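Local coordinates for protein PatF (Prochloron didemni, PDB 4BG2) that probably acts in patellamide (cyanobactin) biosynthesis as a member of a prenyltransferase-like family, at residues W76-L87 with R100-V111. Numbering follows the deposited sequence.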
loop_
_atom_site.group_PDB
_atom_site.type_symbol
_atom_site.label_atom_id
_atom_site.label_comp_id
_atom_site.label_asym_id
_atom_site.label_seq_id
_atom_site.Cartn_x
_atom_site.Cartn_y
_atom_site.Cartn_z
ATOM N N TRP A 76 5.272 3.276 15.875
ATOM C CA TRP A 76 6.691 3.068 15.622
ATOM C C TRP A 76 7.487 3.335 16.891
ATOM O O TRP A 76 7.239 4.332 17.552
ATOM C CB TRP A 76 7.174 4.021 14.544
ATOM C CG TRP A 76 8.610 3.848 14.146
ATOM C CD1 TRP A 76 9.677 4.517 14.651
ATOM C CD2 TRP A 76 9.118 2.990 13.125
ATOM N NE1 TRP A 76 10.828 4.134 14.018
ATOM C CE2 TRP A 76 10.519 3.191 13.074
ATOM C CE3 TRP A 76 8.534 2.062 12.254
ATOM C CZ2 TRP A 76 11.345 2.505 12.189
ATOM C CZ3 TRP A 76 9.348 1.377 11.365
ATOM C CH2 TRP A 76 10.746 1.605 11.331
ATOM N N PRO A 77 8.471 2.479 17.218
ATOM C CA PRO A 77 8.997 1.352 16.489
ATOM C C PRO A 77 8.422 -0.000 16.874
ATOM O O PRO A 77 8.821 -1.007 16.285
ATOM C CB PRO A 77 10.485 1.391 16.860
ATOM C CG PRO A 77 10.488 1.848 18.296
ATOM C CD PRO A 77 9.278 2.747 18.439
ATOM N N GLU A 78 7.509 -0.053 17.838
ATOM C CA GLU A 78 6.913 -1.339 18.215
ATOM C C GLU A 78 6.152 -2.012 17.073
ATOM O O GLU A 78 6.038 -3.242 17.043
ATOM C CB GLU A 78 6.056 -1.268 19.491
ATOM C CG GLU A 78 4.869 -0.309 19.515
ATOM C CD GLU A 78 5.200 1.102 19.970
ATOM O OE1 GLU A 78 6.401 1.427 20.200
ATOM O OE2 GLU A 78 4.220 1.872 20.089
ATOM N N SER A 79 5.655 -1.227 16.123
ATOM C CA SER A 79 5.023 -1.804 14.940
ATOM C C SER A 79 5.962 -2.755 14.173
ATOM O O SER A 79 5.497 -3.659 13.470
ATOM C CB SER A 79 4.509 -0.697 14.006
ATOM O OG SER A 79 5.554 0.187 13.622
ATOM N N LEU A 80 7.271 -2.561 14.293
ATOM C CA LEU A 80 8.227 -3.459 13.654
ATOM C C LEU A 80 8.119 -4.915 14.127
ATOM O O LEU A 80 8.345 -5.837 13.360
ATOM C CB LEU A 80 9.677 -2.970 13.838
ATOM C CG LEU A 80 10.092 -1.701 13.061
ATOM C CD1 LEU A 80 11.402 -1.155 13.612
ATOM C CD2 LEU A 80 10.197 -1.966 11.577
ATOM N N THR A 81 7.766 -5.135 15.372
ATOM C CA THR A 81 7.738 -6.489 15.884
ATOM C C THR A 81 6.780 -7.340 15.070
ATOM O O THR A 81 7.052 -8.491 14.805
ATOM C CB THR A 81 7.350 -6.527 17.361
ATOM O OG1 THR A 81 6.093 -5.851 17.540
ATOM C CG2 THR A 81 8.417 -5.865 18.189
ATOM N N HIS A 82 5.667 -6.754 14.642
ATOM C CA HIS A 82 4.706 -7.479 13.808
ATOM C C HIS A 82 5.311 -7.886 12.479
ATOM O O HIS A 82 5.074 -8.986 11.986
ATOM C CB HIS A 82 3.431 -6.634 13.595
ATOM C CG HIS A 82 2.698 -6.354 14.867
ATOM N ND1 HIS A 82 2.169 -7.356 15.651
ATOM C CD2 HIS A 82 2.467 -5.198 15.531
ATOM C CE1 HIS A 82 1.619 -6.827 16.728
ATOM N NE2 HIS A 82 1.778 -5.516 16.671
ATOM N N ALA A 83 6.085 -6.991 11.888
ATOM C CA ALA A 83 6.739 -7.266 10.619
ATOM C C ALA A 83 7.748 -8.390 10.761
ATOM O O ALA A 83 7.746 -9.350 9.992
ATOM C CB ALA A 83 7.433 -6.019 10.113
ATOM N N PHE A 84 8.614 -8.275 11.753
ATOM C CA PHE A 84 9.649 -9.291 11.965
ATOM C C PHE A 84 9.058 -10.652 12.280
ATOM O O PHE A 84 9.529 -11.640 11.757
ATOM C CB PHE A 84 10.643 -8.843 13.045
ATOM C CG PHE A 84 11.471 -7.639 12.642
ATOM C CD1 PHE A 84 12.102 -7.576 11.408
ATOM C CD2 PHE A 84 11.626 -6.581 13.504
ATOM C CE1 PHE A 84 12.875 -6.488 11.048
ATOM C CE2 PHE A 84 12.408 -5.491 13.159
ATOM C CZ PHE A 84 13.015 -5.432 11.924
ATOM N N LYS A 85 8.034 -10.715 13.131
ATOM C CA LYS A 85 7.342 -11.988 13.396
ATOM C C LYS A 85 6.798 -12.616 12.130
ATOM O O LYS A 85 6.895 -13.816 11.944
ATOM C CB LYS A 85 6.149 -11.792 14.319
ATOM C CG LYS A 85 6.457 -11.755 15.808
ATOM C CD LYS A 85 5.218 -11.232 16.540
ATOM C CE LYS A 85 5.143 -11.691 17.974
ATOM N NZ LYS A 85 6.392 -11.353 18.709
ATOM N N LEU A 86 6.193 -11.794 11.276
ATOM C CA LEU A 86 5.592 -12.278 10.035
ATOM C C LEU A 86 6.655 -12.822 9.105
ATOM O O LEU A 86 6.509 -13.923 8.557
ATOM C CB LEU A 86 4.811 -11.158 9.332
ATOM C CG LEU A 86 4.142 -11.522 8.013
ATOM C CD1 LEU A 86 3.127 -12.627 8.248
ATOM C CD2 LEU A 86 3.492 -10.296 7.362
ATOM N N LEU A 87 7.725 -12.057 8.934
ATOM C CA LEU A 87 8.846 -12.468 8.104
ATOM C C LEU A 87 9.467 -13.776 8.605
ATOM O O LEU A 87 9.822 -14.620 7.798
ATOM C CB LEU A 87 9.901 -11.374 8.023
ATOM C CG LEU A 87 9.529 -10.080 7.278
ATOM C CD1 LEU A 87 10.600 -9.041 7.486
ATOM C CD2 LEU A 87 9.330 -10.316 5.794
ATOM N N ARG A 100 15.518 -9.784 3.034
ATOM C CA ARG A 100 15.076 -8.722 3.919
ATOM C C ARG A 100 16.145 -7.655 4.193
ATOM O O ARG A 100 15.952 -6.820 5.043
ATOM C CB ARG A 100 14.520 -9.302 5.234
ATOM C CG ARG A 100 15.419 -10.225 6.050
ATOM C CD ARG A 100 14.783 -10.504 7.401
ATOM N NE ARG A 100 14.150 -11.809 7.420
ATOM C CZ ARG A 100 13.490 -12.345 8.448
ATOM N NH1 ARG A 100 13.319 -11.699 9.596
ATOM N NH2 ARG A 100 12.976 -13.561 8.302
ATOM N N ASP A 101 17.231 -7.654 3.433
ATOM C CA ASP A 101 18.333 -6.731 3.668
ATOM C C ASP A 101 17.880 -5.261 3.696
ATOM O O ASP A 101 18.175 -4.571 4.659
ATOM C CB ASP A 101 19.470 -6.957 2.657
ATOM C CG ASP A 101 20.209 -8.286 2.890
ATOM O OD1 ASP A 101 19.854 -9.021 3.857
ATOM O OD2 ASP A 101 21.143 -8.606 2.121
ATOM N N SER A 102 17.129 -4.796 2.688
ATOM C CA SER A 102 16.761 -3.369 2.635
ATOM C C SER A 102 15.893 -2.964 3.790
ATOM O O SER A 102 16.135 -1.941 4.438
ATOM C CB SER A 102 16.020 -3.027 1.346
ATOM O OG SER A 102 16.880 -3.138 0.241
ATOM N N PHE A 103 14.869 -3.764 4.065
ATOM C CA PHE A 103 13.997 -3.484 5.212
ATOM C C PHE A 103 14.742 -3.518 6.573
ATOM O O PHE A 103 14.545 -2.641 7.422
ATOM C CB PHE A 103 12.822 -4.461 5.246
ATOM C CG PHE A 103 11.841 -4.169 6.329
ATOM C CD1 PHE A 103 11.000 -3.066 6.236
ATOM C CD2 PHE A 103 11.748 -4.982 7.443
ATOM C CE1 PHE A 103 10.106 -2.757 7.241
ATOM C CE2 PHE A 103 10.853 -4.683 8.453
ATOM C CZ PHE A 103 10.028 -3.569 8.350
ATOM N N ASP A 104 15.584 -4.529 6.774
ATOM C CA ASP A 104 16.391 -4.598 7.993
ATOM C C ASP A 104 17.306 -3.379 8.164
ATOM O O ASP A 104 17.404 -2.827 9.243
ATOM C CB ASP A 104 17.258 -5.852 8.013
ATOM C CG ASP A 104 16.471 -7.093 8.278
ATOM O OD1 ASP A 104 15.340 -6.991 8.816
ATOM O OD2 ASP A 104 16.986 -8.186 7.963
ATOM N N ARG A 105 17.946 -2.952 7.087
ATOM C CA ARG A 105 18.825 -1.793 7.154
ATOM C C ARG A 105 18.030 -0.511 7.424
ATOM O O ARG A 105 18.474 0.343 8.196
ATOM C CB ARG A 105 19.662 -1.676 5.890
ATOM C CG ARG A 105 20.784 -2.703 5.842
ATOM C CD ARG A 105 21.276 -2.943 4.430
ATOM N NE ARG A 105 21.942 -1.770 3.870
ATOM C CZ ARG A 105 22.272 -1.613 2.585
ATOM N NH1 ARG A 105 21.992 -2.541 1.673
ATOM N NH2 ARG A 105 22.870 -0.499 2.203
ATOM N N PHE A 106 16.838 -0.381 6.857
ATOM C CA PHE A 106 16.045 0.825 7.098
ATOM C C PHE A 106 15.557 0.830 8.536
ATOM O O PHE A 106 15.634 1.862 9.232
ATOM C CB PHE A 106 14.864 0.946 6.129
ATOM C CG PHE A 106 14.080 2.209 6.324
ATOM C CD1 PHE A 106 13.131 2.292 7.300
ATOM C CD2 PHE A 106 14.339 3.319 5.552
ATOM C CE1 PHE A 106 12.424 3.455 7.505
ATOM C CE2 PHE A 106 13.631 4.489 5.749
ATOM C CZ PHE A 106 12.677 4.556 6.730
ATOM N N ALA A 107 15.093 -0.330 8.999
ATOM C CA ALA A 107 14.597 -0.477 10.360
ATOM C C ALA A 107 15.700 -0.203 11.373
ATOM O O ALA A 107 15.482 0.538 12.329
ATOM C CB ALA A 107 14.011 -1.849 10.595
ATOM N N ALA A 108 16.865 -0.805 11.158
ATOM C CA ALA A 108 18.031 -0.571 12.004
ATOM C C ALA A 108 18.367 0.908 12.010
ATOM O O ALA A 108 18.534 1.496 13.065
ATOM C CB ALA A 108 19.228 -1.380 11.510
ATOM N N ALA A 109 18.424 1.523 10.833
ATOM C CA ALA A 109 18.815 2.922 10.733
ATOM C C ALA A 109 17.871 3.869 11.457
ATOM O O ALA A 109 18.313 4.801 12.104
ATOM C CB ALA A 109 18.962 3.337 9.284
ATOM N N HIS A 110 16.577 3.603 11.420
ATOM C CA HIS A 110 15.620 4.607 11.875
ATOM C C HIS A 110 14.741 4.177 13.019
ATOM O O HIS A 110 13.734 4.823 13.297
ATOM C CB HIS A 110 14.849 5.130 10.662
ATOM C CG HIS A 110 15.741 5.799 9.668
ATOM N ND1 HIS A 110 16.428 6.949 9.968
ATOM C CD2 HIS A 110 16.112 5.462 8.411
ATOM C CE1 HIS A 110 17.182 7.300 8.943
ATOM N NE2 HIS A 110 16.999 6.424 7.980
ATOM N N VAL A 111 15.161 3.136 13.730
ATOM C CA VAL A 111 14.433 2.644 14.899
ATOM C C VAL A 111 14.143 3.722 15.938
ATOM O O VAL A 111 13.057 3.763 16.468
ATOM C CB VAL A 111 15.156 1.448 15.594
ATOM C CG1 VAL A 111 16.506 1.852 16.167
ATOM C CG2 VAL A 111 14.263 0.853 16.673
#
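F103 reaches from helix 101-110 into a hole formed by L80, A83, F84 and L87 of helix 79-87, a knob-into-hole fit between two nearly antiparallel helices. Its CG lies anti to the backbone N (chi1 -176°), which directs the ring across to helix 79-87. Beyond CB and CG, CD2 comes near F84 CE1 and L87 CD1; next round the ring, F103 CE2 lies 3.8 Å from F84 CE1 and also near the methyl of A83, and at the tip F103 CZ meets L80 CD2 at 3.6 Å. A long, flat phenylalanine suits the 12.2 Å between the helix axes, while small A83 lets F103 come close and small A107 does the same for L80 and F84. A107 CB receives L80 CD2 and, at the ring edge, F84 CZ; D104 OD1 lies near the plane of the F84 ring, 3.4 Å from F84 CE1.

At one end the W76 indole gives NE1-H to H110 O (3.1 Å, 143° at the hydrogen), a bent bond. A phenylalanine in place of W76 would probably leave H110 O without this donor and open a gap beside A107 and H110. At the other end R100 lays a guanidinium face over L87 CB, while salt bridges to D88 and D91 engage its nitrogens.

Both helices pack outside the ten-stranded antiparallel barrel, consistent with the ABBA prenyltransferase fold: L80, and W76 in the loop before it, touch strand 116-124, A83 and F103 reach L136 of strand 133-140, and F103 meets F178 of strand 173-181 edge-to-face, with helix 147-157 beside F106 and H110.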